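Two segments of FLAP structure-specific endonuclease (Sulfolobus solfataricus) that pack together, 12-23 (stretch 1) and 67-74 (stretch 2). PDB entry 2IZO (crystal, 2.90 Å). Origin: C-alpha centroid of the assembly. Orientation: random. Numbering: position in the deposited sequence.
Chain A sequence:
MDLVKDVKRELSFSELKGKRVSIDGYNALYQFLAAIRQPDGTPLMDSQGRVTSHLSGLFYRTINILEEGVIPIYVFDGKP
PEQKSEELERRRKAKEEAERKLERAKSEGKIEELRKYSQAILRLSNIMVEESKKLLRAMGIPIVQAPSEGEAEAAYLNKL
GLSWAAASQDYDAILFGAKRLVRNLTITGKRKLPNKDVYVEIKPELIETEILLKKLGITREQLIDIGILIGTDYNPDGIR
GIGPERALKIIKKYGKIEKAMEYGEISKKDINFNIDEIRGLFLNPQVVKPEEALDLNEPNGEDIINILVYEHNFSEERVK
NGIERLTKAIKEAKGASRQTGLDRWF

Stretch 1, residues 12-23: SFSELKGKRVSI
Stretch 2, residues 67-74: EEGVIPIY

The most unusual feature is a pair of glycines at the entrance to a parallel strand pair. G69 (phi/psi 112/-2) ends the helix of E68 in a Schellman motif, and a CB there would lie 2.5 Å from K17 CG besides jamming against the preceding carbonyl. That bare backbone lets K17 and G69 approach to 4.3 Å between CA atoms. In stretch 1, a type II turn from L16 to K19 places G18 at 79/31, where its N donates to G69 O at 2.9 Å.

From there the chains run side by side, N-to-C directions 27° apart, in the register R20-I71, V21-P72, S22-I73, I23-Y74, with extended phi/psi near -90/125; K19, V21 and I73 have phi near -125, and S22 has psi 83. The ladder bonds alternate: I71 N to K19 O, 2.9 Å; V21 N to I71 O, 2.8 Å; I73 N to V21 O, 2.9 Å; then a weak I23 N to I73 O, 2.7 Å. Only odd-numbered residues of both strands bond here, so P72, lacking an NH, costs this ladder nothing.

V70, P72 and Y74 share a face with V21 and I23. V70 (chi1 t) sets CG1 3.7 Å from V21 CG2 (V21 chi1 t) and CG2 3.8 Å from L16 CG (L16 t, p), so V70 packs its two methyls against V21 and L16. I23 (m, t) brings CD1 3.6 Å from P72 CB and over one face of the Y74 ring (chi1 m, chi2 -96°).

R20, S22, I71 and I73 occupy the other face. R20 (m, t, t, chi4 -79°) packs its aliphatic part against I71, CG 4.1 Å from I71 CB, while I73 CD1 lies at the guanidinium edge, near its plane, 4.0 Å from R20 NH1; both isoleucines are m, t. Before the strands, F13 (chi1 m, chi2 -69°) meets E68 (chi1 -140°, chi2 92°, chi3 65°), F13 CG to E68 CG at a tight 3.1 Å, with E68 OE1 over one ring face.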

# COMPACT_ATOMS: atom_id res chain seq x y z
N SER A 12 -11.02 -8.88 -14.23
CA SER A 12 -9.82 -8.42 -13.57
C SER A 12 -9.97 -8.66 -12.08
O SER A 12 -11.09 -8.72 -11.55
CB SER A 12 -9.57 -6.94 -13.85
OG SER A 12 -10.59 -6.14 -13.26
N PHE A 13 -8.83 -8.79 -11.40
CA PHE A 13 -8.82 -8.95 -9.96
C PHE A 13 -9.39 -7.72 -9.26
O PHE A 13 -9.78 -7.79 -8.09
CB PHE A 13 -7.41 -9.23 -9.48
CG PHE A 13 -6.92 -10.62 -9.75
CD1 PHE A 13 -7.47 -11.72 -9.08
CD2 PHE A 13 -5.89 -10.84 -10.66
CE1 PHE A 13 -7.01 -13.01 -9.32
CE2 PHE A 13 -5.42 -12.13 -10.90
CZ PHE A 13 -5.98 -13.21 -10.23
N SER A 14 -9.42 -6.60 -9.98
CA SER A 14 -10.06 -5.37 -9.51
C SER A 14 -11.51 -5.60 -9.11
O SER A 14 -11.91 -5.26 -7.99
CB SER A 14 -9.98 -4.27 -10.58
OG SER A 14 -8.67 -3.74 -10.68
N GLU A 15 -12.29 -6.21 -10.00
CA GLU A 15 -13.70 -6.49 -9.74
C GLU A 15 -13.88 -7.58 -8.69
O GLU A 15 -14.92 -7.65 -8.04
CB GLU A 15 -14.43 -6.86 -11.04
N LEU A 16 -12.86 -8.41 -8.53
CA LEU A 16 -12.92 -9.54 -7.60
C LEU A 16 -12.43 -9.17 -6.19
O LEU A 16 -12.62 -9.94 -5.25
CB LEU A 16 -12.12 -10.71 -8.18
CG LEU A 16 -12.46 -12.16 -7.80
CD1 LEU A 16 -13.96 -12.44 -7.85
CD2 LEU A 16 -11.71 -13.10 -8.72
N LYS A 17 -11.81 -8.00 -6.07
CA LYS A 17 -11.29 -7.50 -4.79
C LYS A 17 -12.40 -7.30 -3.75
O LYS A 17 -13.42 -6.67 -4.03
CB LYS A 17 -10.53 -6.19 -5.03
CG LYS A 17 -9.68 -5.72 -3.85
CD LYS A 17 -8.57 -4.77 -4.29
CE LYS A 17 -9.06 -3.33 -4.48
NZ LYS A 17 -9.77 -3.13 -5.78
N GLY A 18 -12.17 -7.84 -2.55
CA GLY A 18 -13.13 -7.74 -1.45
C GLY A 18 -14.28 -8.72 -1.55
O GLY A 18 -15.38 -8.44 -1.08
N LYS A 19 -14.02 -9.88 -2.15
CA LYS A 19 -15.07 -10.87 -2.41
C LYS A 19 -14.76 -12.25 -1.85
O LYS A 19 -13.68 -12.81 -2.06
CB LYS A 19 -15.36 -10.96 -3.91
CG LYS A 19 -15.77 -9.64 -4.53
CD LYS A 19 -16.40 -9.83 -5.88
CE LYS A 19 -17.22 -8.60 -6.29
NZ LYS A 19 -18.25 -8.22 -5.29
N ARG A 20 -15.73 -12.79 -1.12
CA ARG A 20 -15.66 -14.16 -0.60
C ARG A 20 -15.93 -15.14 -1.73
O ARG A 20 -16.90 -14.99 -2.49
CB ARG A 20 -16.66 -14.36 0.53
CG ARG A 20 -16.36 -13.58 1.79
CD ARG A 20 -17.52 -13.66 2.76
NE ARG A 20 -17.18 -13.12 4.08
CZ ARG A 20 -16.49 -13.79 5.00
NH1 ARG A 20 -16.05 -15.02 4.76
NH2 ARG A 20 -16.23 -13.22 6.17
N VAL A 21 -15.08 -16.15 -1.85
CA VAL A 21 -15.19 -17.12 -2.94
C VAL A 21 -15.22 -18.55 -2.40
O VAL A 21 -14.37 -18.95 -1.61
CB VAL A 21 -14.06 -16.91 -3.99
CG1 VAL A 21 -13.95 -18.10 -4.92
CG2 VAL A 21 -14.33 -15.66 -4.81
N SER A 22 -16.24 -19.30 -2.83
CA SER A 22 -16.41 -20.70 -2.45
C SER A 22 -15.59 -21.63 -3.35
O SER A 22 -16.11 -22.20 -4.31
CB SER A 22 -17.89 -21.08 -2.52
OG SER A 22 -18.55 -20.77 -1.31
N ILE A 23 -14.32 -21.79 -3.01
CA ILE A 23 -13.42 -22.67 -3.75
C ILE A 23 -13.69 -24.13 -3.37
O ILE A 23 -13.82 -24.45 -2.19
CB ILE A 23 -11.94 -22.33 -3.46
CG1 ILE A 23 -11.68 -20.84 -3.70
CG2 ILE A 23 -11.00 -23.20 -4.33
CD1 ILE A 23 -10.44 -20.32 -3.01
N GLU A 67 -3.61 -11.63 -1.42
CA GLU A 67 -2.90 -10.39 -1.73
C GLU A 67 -3.65 -9.59 -2.79
O GLU A 67 -3.47 -8.37 -2.91
CB GLU A 67 -1.47 -10.67 -2.18
N GLU A 68 -4.50 -10.28 -3.54
CA GLU A 68 -5.31 -9.64 -4.57
C GLU A 68 -6.66 -9.13 -4.04
O GLU A 68 -7.34 -8.33 -4.69
CB GLU A 68 -5.51 -10.58 -5.75
CG GLU A 68 -5.43 -9.87 -7.08
CD GLU A 68 -4.03 -9.87 -7.68
OE1 GLU A 68 -3.53 -10.96 -8.03
OE2 GLU A 68 -3.45 -8.77 -7.83
N GLY A 69 -7.05 -9.61 -2.85
CA GLY A 69 -8.26 -9.14 -2.17
C GLY A 69 -9.38 -10.16 -2.06
O GLY A 69 -10.44 -9.88 -1.48
N VAL A 70 -9.16 -11.35 -2.61
CA VAL A 70 -10.15 -12.42 -2.58
C VAL A 70 -10.08 -13.14 -1.25
O VAL A 70 -9.01 -13.61 -0.85
CB VAL A 70 -9.93 -13.44 -3.73
CG1 VAL A 70 -11.00 -14.53 -3.70
CG2 VAL A 70 -9.89 -12.76 -5.08
N ILE A 71 -11.21 -13.21 -0.54
CA ILE A 71 -11.28 -14.04 0.66
C ILE A 71 -11.66 -15.46 0.25
O ILE A 71 -12.76 -15.69 -0.26
CB ILE A 71 -12.26 -13.47 1.72
CG1 ILE A 71 -11.79 -12.09 2.18
CG2 ILE A 71 -12.37 -14.44 2.91
CD1 ILE A 71 -12.72 -11.41 3.19
N PRO A 72 -10.74 -16.41 0.45
CA PRO A 72 -10.93 -17.78 -0.01
C PRO A 72 -11.61 -18.67 1.02
O PRO A 72 -11.23 -18.67 2.20
CB PRO A 72 -9.51 -18.25 -0.28
CG PRO A 72 -8.61 -17.34 0.52
CD PRO A 72 -9.44 -16.25 1.13
N ILE A 73 -12.61 -19.42 0.59
CA ILE A 73 -13.23 -20.44 1.41
C ILE A 73 -13.08 -21.78 0.70
O ILE A 73 -13.63 -21.97 -0.39
CB ILE A 73 -14.71 -20.14 1.70
CG1 ILE A 73 -14.86 -18.81 2.43
CG2 ILE A 73 -15.34 -21.27 2.50
CD1 ILE A 73 -16.22 -18.15 2.25
N TYR A 74 -12.31 -22.68 1.30
CA TYR A 74 -12.14 -24.02 0.77
C TYR A 74 -13.23 -24.93 1.31
O TYR A 74 -13.49 -24.95 2.52
CB TYR A 74 -10.76 -24.55 1.12
CG TYR A 74 -9.63 -23.94 0.33
CD1 TYR A 74 -9.13 -24.57 -0.81
CD2 TYR A 74 -9.05 -22.73 0.72
CE1 TYR A 74 -8.08 -24.01 -1.54
CE2 TYR A 74 -8.00 -22.16 -0.01
CZ TYR A 74 -7.52 -22.81 -1.14
OH TYR A 74 -6.49 -22.26 -1.87